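Local coordinates for avirulence protein (Pseudomonas syringae, PDB 4B6X) that is a type III secreted effector whose C-terminal domain, the part left after processing in the plant and present here, is a coiled coil probably involved in activating immunity, at residues Ala25-Glu30 and Arg76-Leu81; Glu32-Met37 and Ala69-Leu74; Leu36-Leu41 and Gln62-Ala67. One frame throughout, in Å; residues are numbered along the deposited sequence.

Contact 1: residues Ala25-Glu30 and Arg76-Leu81; sequences AALRQE and RRFAVL
L27 meets F78 and L81 by its CD2 methyl, which rests against the backbone of the second helix as well as against side chains. L27 CD2 is 3.7 Å from F78 N, and it also reaches L81 CD1 at 4.2 Å. With CG anti to the backbone N (chi1 -175°), the leucine extends across the gap beside F78, which reaches back the other way. L27 CD2 lies at the ring edge, near its plane. R28 CB lies over the ring face near its rim, 3.9 Å from F78 CE1, while R28 NH1 comes to the edge at F78 CZ, 3.7 Å away. Ring and guanidinium planes are turned 72° apart, with F78 CZ over one face of the R28 guanidinium. It is the rim that meets the guanidinium, so the charge does not lie over the ring face as in a cation-pi pair. Arginine suits this border position because its methylene portion packs while its charged end can stay at the surface. R77 frames L27 from the other flank, where L27 CD1 stands 4.3 Å above its guanidinium plane, offset toward the rim. Beyond this apolar patch a water links the helices: it donates to E30 OE1 at 2.7 Å and accepts a weak bond from R77 NH2 at 3.4 Å. The opposite charges of E30 and R77 would favour this link, although they do not touch directly. Further back, R76 forms a salt bridge with D73 along its own helix, and Q29 bonds to D33. L27 and E30 also touch L74, one turn before F78. The contact joins the start of helix 25-50 to the latter half of helix 54-89, with axes crossing at -145°, at the open end of an antiparallel helical hairpin.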
loop_
_atom_site.group_PDB
_atom_site.type_symbol
_atom_site.label_atom_id
_atom_site.label_comp_id
_atom_site.label_asym_id
_atom_site.label_seq_id
_atom_site.Cartn_x
_atom_site.Cartn_y
_atom_site.Cartn_z
ATOM N N ALA A 25 -7.602 11.584 -8.976
ATOM C CA ALA A 25 -6.204 11.665 -9.414
ATOM C C ALA A 25 -5.202 11.556 -8.228
ATOM O O ALA A 25 -4.296 10.725 -8.271
ATOM C CB ALA A 25 -5.945 12.950 -10.242
ATOM N N ALA A 26 -5.374 12.373 -7.181
ATOM C CA ALA A 26 -4.414 12.397 -6.057
ATOM C C ALA A 26 -4.431 11.066 -5.319
ATOM O O ALA A 26 -3.381 10.542 -4.933
ATOM C CB ALA A 26 -4.682 13.575 -5.097
ATOM N N LEU A 27 -5.627 10.513 -5.137
ATOM C CA LEU A 27 -5.787 9.202 -4.496
ATOM C C LEU A 27 -5.119 8.045 -5.266
ATOM O O LEU A 27 -4.494 7.133 -4.649
ATOM C CB LEU A 27 -7.267 8.915 -4.278
ATOM C CG LEU A 27 -7.669 7.661 -3.511
ATOM C CD1 LEU A 27 -6.935 7.534 -2.134
ATOM C CD2 LEU A 27 -9.251 7.640 -3.319
ATOM N N ARG A 28 -5.257 8.068 -6.586
ATOM C CA ARG A 28 -4.603 7.073 -7.448
ATOM C C ARG A 28 -3.094 7.131 -7.270
ATOM O O ARG A 28 -2.441 6.090 -7.146
ATOM C CB ARG A 28 -4.937 7.263 -8.944
ATOM C CG ARG A 28 -4.413 6.104 -9.866
ATOM C CD ARG A 28 -4.189 6.502 -11.369
ATOM N NE ARG A 28 -5.122 7.527 -11.871
ATOM C CZ ARG A 28 -6.285 7.306 -12.507
ATOM N NH1 ARG A 28 -6.714 6.062 -12.788
ATOM N NH2 ARG A 28 -7.035 8.355 -12.872
ATOM N N GLN A 29 -2.556 8.344 -7.250
ATOM C CA GLN A 29 -1.136 8.560 -7.083
ATOM C C GLN A 29 -0.688 8.101 -5.679
ATOM O O GLN A 29 0.368 7.490 -5.544
ATOM C CB GLN A 29 -0.794 10.030 -7.389
ATOM C CG GLN A 29 0.671 10.391 -7.298
ATOM C CD GLN A 29 1.554 9.596 -8.257
ATOM O OE1 GLN A 29 1.447 9.755 -9.467
ATOM N NE2 GLN A 29 2.430 8.735 -7.713
ATOM N N GLU A 30 -1.516 8.332 -4.652
ATOM C CA GLU A 30 -1.219 7.853 -3.296
ATOM C C GLU A 30 -1.135 6.338 -3.217
ATOM O O GLU A 30 -0.293 5.763 -2.498
ATOM C CB GLU A 30 -2.237 8.355 -2.272
ATOM C CG GLU A 30 -1.638 8.335 -0.858
ATOM C CD GLU A 30 -2.597 8.581 0.314
ATOM O OE1 GLU A 30 -3.734 9.083 0.143
ATOM O OE2 GLU A 30 -2.156 8.234 1.446
ATOM N N ARG A 76 -9.977 0.534 -1.744
ATOM C CA ARG A 76 -11.444 0.527 -1.619
ATOM C C ARG A 76 -12.052 1.882 -1.941
ATOM O O ARG A 76 -13.051 1.946 -2.650
ATOM C CB ARG A 76 -11.913 0.058 -0.236
ATOM C CG ARG A 76 -11.916 -1.469 -0.152
ATOM C CD ARG A 76 -12.487 -2.005 1.157
ATOM N NE ARG A 76 -11.560 -1.888 2.272
ATOM C CZ ARG A 76 -10.640 -2.801 2.617
ATOM N NH1 ARG A 76 -10.490 -3.949 1.934
ATOM N NH2 ARG A 76 -9.838 -2.554 3.645
ATOM N N ARG A 77 -11.453 2.953 -1.400
ATOM C CA ARG A 77 -11.965 4.309 -1.611
ATOM C C ARG A 77 -11.897 4.742 -3.050
ATOM O O ARG A 77 -12.785 5.474 -3.529
ATOM C CB ARG A 77 -11.231 5.335 -0.744
ATOM C CG ARG A 77 -11.616 5.275 0.715
ATOM C CD ARG A 77 -10.559 5.947 1.602
ATOM N NE ARG A 77 -10.238 7.324 1.193
ATOM C CZ ARG A 77 -9.219 8.040 1.687
ATOM N NH1 ARG A 77 -8.406 7.519 2.591
ATOM N NH2 ARG A 77 -9.001 9.284 1.257
ATOM N N PHE A 78 -10.842 4.291 -3.739
ATOM C CA PHE A 78 -10.635 4.643 -5.116
ATOM C C PHE A 78 -11.573 3.881 -6.046
ATOM O O PHE A 78 -12.056 4.411 -7.050
ATOM C CB PHE A 78 -9.209 4.364 -5.522
ATOM C CG PHE A 78 -8.936 4.714 -6.950
ATOM C CD1 PHE A 78 -8.962 6.040 -7.355
ATOM C CD2 PHE A 78 -8.706 3.715 -7.891
ATOM C CE1 PHE A 78 -8.730 6.387 -8.705
ATOM C CE2 PHE A 78 -8.450 4.034 -9.219
ATOM C CZ PHE A 78 -8.477 5.380 -9.635
ATOM N N ALA A 79 -11.811 2.624 -5.731
ATOM C CA ALA A 79 -12.749 1.823 -6.506
ATOM C C ALA A 79 -14.146 2.444 -6.449
ATOM O O ALA A 79 -14.829 2.475 -7.446
ATOM C CB ALA A 79 -12.771 0.351 -6.036
ATOM N N VAL A 80 -14.571 2.940 -5.291
ATOM C CA VAL A 80 -15.882 3.591 -5.202
ATOM C C VAL A 80 -15.932 4.775 -6.154
ATOM O O VAL A 80 -16.851 4.940 -6.968
ATOM C CB VAL A 80 -16.225 4.076 -3.780
ATOM C CG1 VAL A 80 -17.457 4.992 -3.837
ATOM C CG2 VAL A 80 -16.518 2.862 -2.895
ATOM N N LEU A 81 -14.906 5.580 -6.055
ATOM C CA LEU A 81 -14.809 6.787 -6.832
ATOM C C LEU A 81 -14.763 6.513 -8.341
ATOM O O LEU A 81 -15.439 7.179 -9.129
ATOM C CB LEU A 81 -13.568 7.484 -6.344
ATOM C CG LEU A 81 -13.264 8.901 -6.649
ATOM C CD1 LEU A 81 -12.377 9.494 -5.464
ATOM C CD2 LEU A 81 -12.582 8.808 -7.996
HETATM O O HOH W 1 -5.731 9.921 1.834
#

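Contact 2: residues Glu32-Met37 and Ala69-Leu74; sequences EDKQLM and ADLADL
The carboxamide of Q35 lies against L71, whose CD2 methyl stands above the plane of the amide, displaced toward the oxygen. Q35 OE1 is the atom that comes nearest, 3.4 Å from L71 CD2. The bend at chi2 (64°) places CD where the amide can meet this methyl, while Q35 NE2 is hydrogen-bonded to N39 OD1 one turn further along the same helix, which helps fix the rotation of the flat group. Glutamine suits such a flank: its amide can lie over a leucine and still find a polar partner. The second flat group, the carboxylate of D70, is joined to K34 through water. D70 OD2 accepts from a water at 2.5 Å, and the same water accepts from K34 NZ at 2.7 Å. K34 NZ and D70 OD2 themselves are 4.2 Å apart, too far for a direct salt bridge, though the opposite charges should still attract. The two helices here form the middle of an antiparallel coiled coil, crossing at -155°, and K34 falls at the heptad position held by L27 seven residues before and L41 seven after, both apolar. Lysine suits the place because its methylenes pack while the ammonium gets to the water. K34 CG packs on L71 CB at 3.9 Å, the two side chains lying alongside and pointing opposite ways, and K34 CD lies 3.7 Å from D70 CB. K34 CE, placed by a nearly eclipsed chi3 (-16°), touches L74 CD1 at 3.7 Å, the two side chains crossing at about a right angle. Both leucines, L71 and L74, are buried; they also pack on I31 of helix 25-50.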
loop_
_atom_site.group_PDB
_atom_site.type_symbol
_atom_site.label_atom_id
_atom_site.label_comp_id
_atom_site.label_asym_id
_atom_site.label_seq_id
_atom_site.Cartn_x
_atom_site.Cartn_y
_atom_site.Cartn_z
ATOM N N GLU A 32 -0.290 4.332 -5.701
ATOM C CA GLU A 32 1.000 3.908 -6.255
ATOM C C GLU A 32 2.205 4.212 -5.298
ATOM O O GLU A 32 3.132 3.408 -5.186
ATOM C CB GLU A 32 1.251 4.563 -7.609
ATOM C CG GLU A 32 0.294 4.113 -8.765
ATOM C CD GLU A 32 0.370 2.603 -9.074
ATOM O OE1 GLU A 32 -0.361 1.811 -8.383
ATOM O OE2 GLU A 32 1.184 2.225 -9.971
ATOM N N ASP A 33 2.178 5.371 -4.636
ATOM C CA ASP A 33 3.228 5.736 -3.673
ATOM C C ASP A 33 3.217 4.720 -2.521
ATOM O O ASP A 33 4.268 4.278 -2.068
ATOM C CB ASP A 33 3.038 7.149 -3.089
ATOM C CG ASP A 33 3.107 8.251 -4.116
ATOM O OD1 ASP A 33 3.652 8.086 -5.218
ATOM O OD2 ASP A 33 2.604 9.350 -3.805
ATOM N N LYS A 34 2.025 4.334 -2.082
ATOM C CA LYS A 34 1.868 3.398 -0.991
ATOM C C LYS A 34 2.216 1.958 -1.365
ATOM O O LYS A 34 2.785 1.244 -0.530
ATOM C CB LYS A 34 0.466 3.485 -0.368
ATOM C CG LYS A 34 0.324 2.626 0.922
ATOM C CD LYS A 34 -0.304 3.205 2.216
ATOM C CE LYS A 34 -0.462 4.678 2.391
ATOM N NZ LYS A 34 0.216 5.233 3.578
ATOM N N GLN A 35 1.907 1.537 -2.603
ATOM C CA GLN A 35 2.353 0.243 -3.119
ATOM C C GLN A 35 3.886 0.181 -3.182
ATOM O O GLN A 35 4.460 -0.828 -2.814
ATOM C CB GLN A 35 1.768 -0.018 -4.519
ATOM C CG GLN A 35 2.012 -1.453 -5.088
ATOM C CD GLN A 35 1.323 -2.572 -4.277
ATOM O OE1 GLN A 35 0.115 -2.763 -4.396
ATOM N NE2 GLN A 35 2.106 -3.325 -3.457
ATOM N N LEU A 36 4.537 1.242 -3.664
ATOM C CA LEU A 36 5.990 1.329 -3.582
ATOM C C LEU A 36 6.515 1.133 -2.133
ATOM O O LEU A 36 7.437 0.350 -1.909
ATOM C CB LEU A 36 6.494 2.647 -4.170
ATOM C CG LEU A 36 8.019 2.844 -4.268
ATOM C CD1 LEU A 36 8.715 1.774 -5.193
ATOM C CD2 LEU A 36 8.334 4.303 -4.776
ATOM N N MET A 37 5.927 1.815 -1.147
ATOM C CA MET A 37 6.380 1.641 0.217
ATOM C C MET A 37 6.178 0.195 0.671
ATOM O O MET A 37 7.078 -0.417 1.307
ATOM C CB MET A 37 5.685 2.577 1.197
ATOM C CG MET A 37 6.187 4.036 1.228
ATOM S SD MET A 37 5.711 4.930 2.810
ATOM C CE MET A 37 4.387 3.798 3.398
ATOM N N ALA A 69 -2.481 -2.445 5.425
ATOM C CA ALA A 69 -3.833 -2.098 5.842
ATOM C C ALA A 69 -4.278 -0.757 5.239
ATOM O O ALA A 69 -5.403 -0.630 4.749
ATOM C CB ALA A 69 -3.932 -2.061 7.375
ATOM N N ASP A 70 -3.385 0.232 5.283
ATOM C CA ASP A 70 -3.646 1.529 4.733
ATOM C C ASP A 70 -3.855 1.455 3.218
ATOM O O ASP A 70 -4.732 2.105 2.677
ATOM C CB ASP A 70 -2.502 2.488 5.062
ATOM C CG ASP A 70 -2.435 2.865 6.542
ATOM O OD1 ASP A 70 -3.456 2.709 7.279
ATOM O OD2 ASP A 70 -1.358 3.351 6.970
ATOM N N LEU A 71 -3.064 0.640 2.543
ATOM C CA LEU A 71 -3.205 0.475 1.109
ATOM C C LEU A 71 -4.570 -0.111 0.748
ATOM O O LEU A 71 -5.212 0.355 -0.195
ATOM C CB LEU A 71 -2.090 -0.429 0.540
ATOM C CG LEU A 71 -2.074 -0.701 -0.958
ATOM C CD1 LEU A 71 -1.999 0.590 -1.707
ATOM C CD2 LEU A 71 -0.906 -1.702 -1.371
ATOM N N ALA A 72 -4.969 -1.178 1.424
ATOM C CA ALA A 72 -6.235 -1.798 1.129
ATOM C C ALA A 72 -7.411 -0.799 1.294
ATOM O O ALA A 72 -8.323 -0.792 0.494
ATOM C CB ALA A 72 -6.414 -3.027 1.960
ATOM N N ASP A 73 -7.380 0.051 2.329
ATOM C CA ASP A 73 -8.382 1.111 2.481
ATOM C C ASP A 73 -8.334 2.120 1.349
ATOM O O ASP A 73 -9.381 2.539 0.818
ATOM C CB ASP A 73 -8.205 1.833 3.812
ATOM C CG ASP A 73 -8.714 1.012 5.001
ATOM O OD1 ASP A 73 -9.342 -0.042 4.788
ATOM O OD2 ASP A 73 -8.528 1.445 6.156
ATOM N N LEU A 74 -7.132 2.542 0.970
ATOM C CA LEU A 74 -7.006 3.466 -0.123
ATOM C C LEU A 74 -7.639 2.877 -1.406
ATOM O O LEU A 74 -8.370 3.554 -2.126
ATOM C CB LEU A 74 -5.554 3.886 -0.341
ATOM C CG LEU A 74 -4.849 4.788 0.684
ATOM C CD1 LEU A 74 -3.445 5.095 0.182
ATOM C CD2 LEU A 74 -5.594 6.070 0.924
HETATM O O HOH W 2 0.799 3.576 5.676
#

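Contact 3: residues Leu36-Leu41 and Gln62-Ala67; sequences LMVNNL and QQLRHA
In the antiparallel coiled coil formed by helices 25-50 and 54-89, V38 and L41 face L64 and A67 across an apolar seam. V38 divides its two methyls between these partners. V38 CG2 rests 3.8 Å from A67 CB, whereas V38 CG1 approaches L64 CD1 at 4.1 Å, the valine and leucine side chains crossing at about a right angle. The rotamer (chi1 158°) sets CG1 anti to the backbone N and CG2 anti to the carbonyl carbon, which spreads the branches to either partner. L64 CD1 also lies 3.5 Å from V38 O, a backbone oxygen that accepts a hydrogen bond from T42 OG1 in its own helix. Through the same methyl, L64 reaches L41 CB at 4.0 Å. The spacing of these residues is that of a heptad repeat: L27, I31, K34, V38, L41 and L45 on one helix, and L64, A67, L71, L74, F78 and L81 on the other, follow one another at steps that fit alternating threes and fours, keeping one stripe of each helix turned inward. A67 is the small member of its stripe, and its CB is met by methyls of V38, L41 and M37. L41 CD1 lies 4.1 Å from A67 CB, and M37 CE, at 4.3 Å, makes a more marginal touch from the border. The short side chain is consistent with the close approach of the axes here, 9.3 Å, at a crossing angle of -157°. L41, its CG turned beside the backbone N (chi1 -69°), keeps a second branch for Q63: L41 CD2 lies 4.0 Å from Q63 CB. The glutamine packs by the base of its chain, and the contact does not use its amide. L64 continues the seam onto T42 and L45, while V38 also touches R68 and L71.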
loop_
_atom_site.group_PDB
_atom_site.type_symbol
_atom_site.label_atom_id
_atom_site.label_comp_id
_atom_site.label_asym_id
_atom_site.label_seq_id
_atom_site.Cartn_x
_atom_site.Cartn_y
_atom_site.Cartn_z
ATOM N N LEU A 36 4.537 1.242 -3.664
ATOM C CA LEU A 36 5.990 1.329 -3.582
ATOM C C LEU A 36 6.515 1.133 -2.133
ATOM O O LEU A 36 7.437 0.350 -1.909
ATOM C CB LEU A 36 6.494 2.647 -4.170
ATOM C CG LEU A 36 8.019 2.844 -4.268
ATOM C CD1 LEU A 36 8.715 1.774 -5.193
ATOM C CD2 LEU A 36 8.334 4.303 -4.776
ATOM N N MET A 37 5.927 1.815 -1.147
ATOM C CA MET A 37 6.380 1.641 0.217
ATOM C C MET A 37 6.178 0.195 0.671
ATOM O O MET A 37 7.078 -0.417 1.307
ATOM C CB MET A 37 5.685 2.577 1.197
ATOM C CG MET A 37 6.187 4.036 1.228
ATOM S SD MET A 37 5.711 4.930 2.810
ATOM C CE MET A 37 4.387 3.798 3.398
ATOM N N VAL A 38 5.035 -0.380 0.339
ATOM C CA VAL A 38 4.759 -1.779 0.707
ATOM C C VAL A 38 5.785 -2.723 0.137
ATOM O O VAL A 38 6.270 -3.641 0.818
ATOM C CB VAL A 38 3.352 -2.224 0.267
ATOM C CG1 VAL A 38 3.268 -3.766 0.137
ATOM C CG2 VAL A 38 2.279 -1.641 1.236
ATOM N N ASN A 39 6.150 -2.491 -1.113
ATOM C CA ASN A 39 7.152 -3.296 -1.757
ATOM C C ASN A 39 8.561 -3.130 -1.142
ATOM O O ASN A 39 9.309 -4.106 -1.000
ATOM C CB ASN A 39 7.200 -2.945 -3.252
ATOM C CG ASN A 39 5.942 -3.360 -4.019
ATOM O OD1 ASN A 39 5.019 -3.969 -3.479
ATOM N ND2 ASN A 39 5.897 -2.997 -5.286
ATOM N N ASN A 40 8.961 -1.899 -0.826
ATOM C CA ASN A 40 10.275 -1.675 -0.228
ATOM C C ASN A 40 10.366 -2.334 1.149
ATOM O O ASN A 40 11.337 -3.008 1.469
ATOM C CB ASN A 40 10.590 -0.177 -0.144
ATOM C CG ASN A 40 10.860 0.444 -1.521
ATOM O OD1 ASN A 40 11.315 -0.235 -2.435
ATOM N ND2 ASN A 40 10.546 1.728 -1.679
ATOM N N LEU A 41 9.310 -2.201 1.935
ATOM C CA LEU A 41 9.260 -2.812 3.228
ATOM C C LEU A 41 9.236 -4.321 3.125
ATOM O O LEU A 41 9.805 -4.985 3.979
ATOM C CB LEU A 41 8.045 -2.305 4.015
ATOM C CG LEU A 41 8.084 -0.847 4.476
ATOM C CD1 LEU A 41 6.655 -0.312 4.813
ATOM C CD2 LEU A 41 9.006 -0.747 5.728
ATOM N N GLN A 62 6.122 -4.839 11.530
ATOM C CA GLN A 62 5.138 -3.971 12.123
ATOM C C GLN A 62 4.731 -2.843 11.130
ATOM O O GLN A 62 3.526 -2.587 10.886
ATOM C CB GLN A 62 5.686 -3.408 13.411
ATOM C CG GLN A 62 4.813 -2.361 14.049
ATOM C CD GLN A 62 5.291 -1.988 15.394
ATOM O OE1 GLN A 62 6.483 -1.709 15.578
ATOM N NE2 GLN A 62 4.385 -1.995 16.371
ATOM N N GLN A 63 5.726 -2.215 10.534
ATOM C CA GLN A 63 5.483 -1.174 9.522
ATOM C C GLN A 63 4.790 -1.640 8.242
ATOM O O GLN A 63 3.935 -0.932 7.708
ATOM C CB GLN A 63 6.792 -0.567 9.068
ATOM C CG GLN A 63 7.185 0.583 9.873
ATOM C CD GLN A 63 6.237 1.778 9.836
ATOM O OE1 GLN A 63 5.334 1.872 10.644
ATOM N NE2 GLN A 63 6.513 2.740 8.952
ATOM N N LEU A 64 5.231 -2.788 7.746
ATOM C CA LEU A 64 4.620 -3.430 6.605
ATOM C C LEU A 64 3.130 -3.693 6.828
ATOM O O LEU A 64 2.320 -3.489 5.938
ATOM C CB LEU A 64 5.348 -4.719 6.270
ATOM C CG LEU A 64 4.873 -5.513 5.074
ATOM C CD1 LEU A 64 4.822 -4.619 3.833
ATOM C CD2 LEU A 64 5.822 -6.699 4.874
ATOM N N ARG A 65 2.743 -4.126 8.011
ATOM C CA ARG A 65 1.351 -4.353 8.241
ATOM C C ARG A 65 0.568 -3.052 8.280
ATOM O O ARG A 65 -0.572 -3.028 7.826
ATOM C CB ARG A 65 1.114 -5.123 9.508
ATOM C CG ARG A 65 -0.346 -5.505 9.642
ATOM C CD ARG A 65 -0.573 -6.430 10.788
ATOM N NE ARG A 65 -0.492 -7.857 10.453
ATOM C CZ ARG A 65 0.260 -8.765 11.072
ATOM N NH1 ARG A 65 1.086 -8.432 12.073
ATOM N NH2 ARG A 65 0.179 -10.033 10.684
ATOM N N HIS A 66 1.139 -2.003 8.861
ATOM C CA HIS A 66 0.476 -0.697 8.843
ATOM C C HIS A 66 0.197 -0.285 7.396
ATOM O O HIS A 66 -0.905 0.085 7.048
ATOM C CB HIS A 66 1.352 0.383 9.463
ATOM C CG HIS A 66 1.553 0.280 10.939
ATOM N ND1 HIS A 66 0.515 0.102 11.827
ATOM C CD2 HIS A 66 2.654 0.502 11.694
ATOM C CE1 HIS A 66 0.976 0.170 13.065
ATOM N NE2 HIS A 66 2.277 0.389 13.015
ATOM N N ALA A 67 1.216 -0.399 6.558
ATOM C CA ALA A 67 1.155 0.030 5.171
ATOM C C ALA A 67 0.198 -0.809 4.300
ATOM O O ALA A 67 -0.520 -0.261 3.436
ATOM C CB ALA A 67 2.597 0.081 4.565
#

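Overall arrangement
All three contacts hold the same two antiparallel helices, 25-50 and 54-89, at successive levels of one hairpin. Contact 1 is a surface contact, its centre about 12 Å from the centre of the chain. Contact 2 lies about 2 Å from that centre and contact 3 about 7 Å; both are partly buried. The chemistry shifts accordingly: an aromatic edge, arginines and a weak water bridge near the open end, lysine methylenes and a water-linked charge pair midway, and aliphatic packing around an alanine nearer the turn. L74 joins contacts 1 and 2 by touching L27 and E30, whereas K34 against A67 and L71 against V38 join contacts 2 and 3.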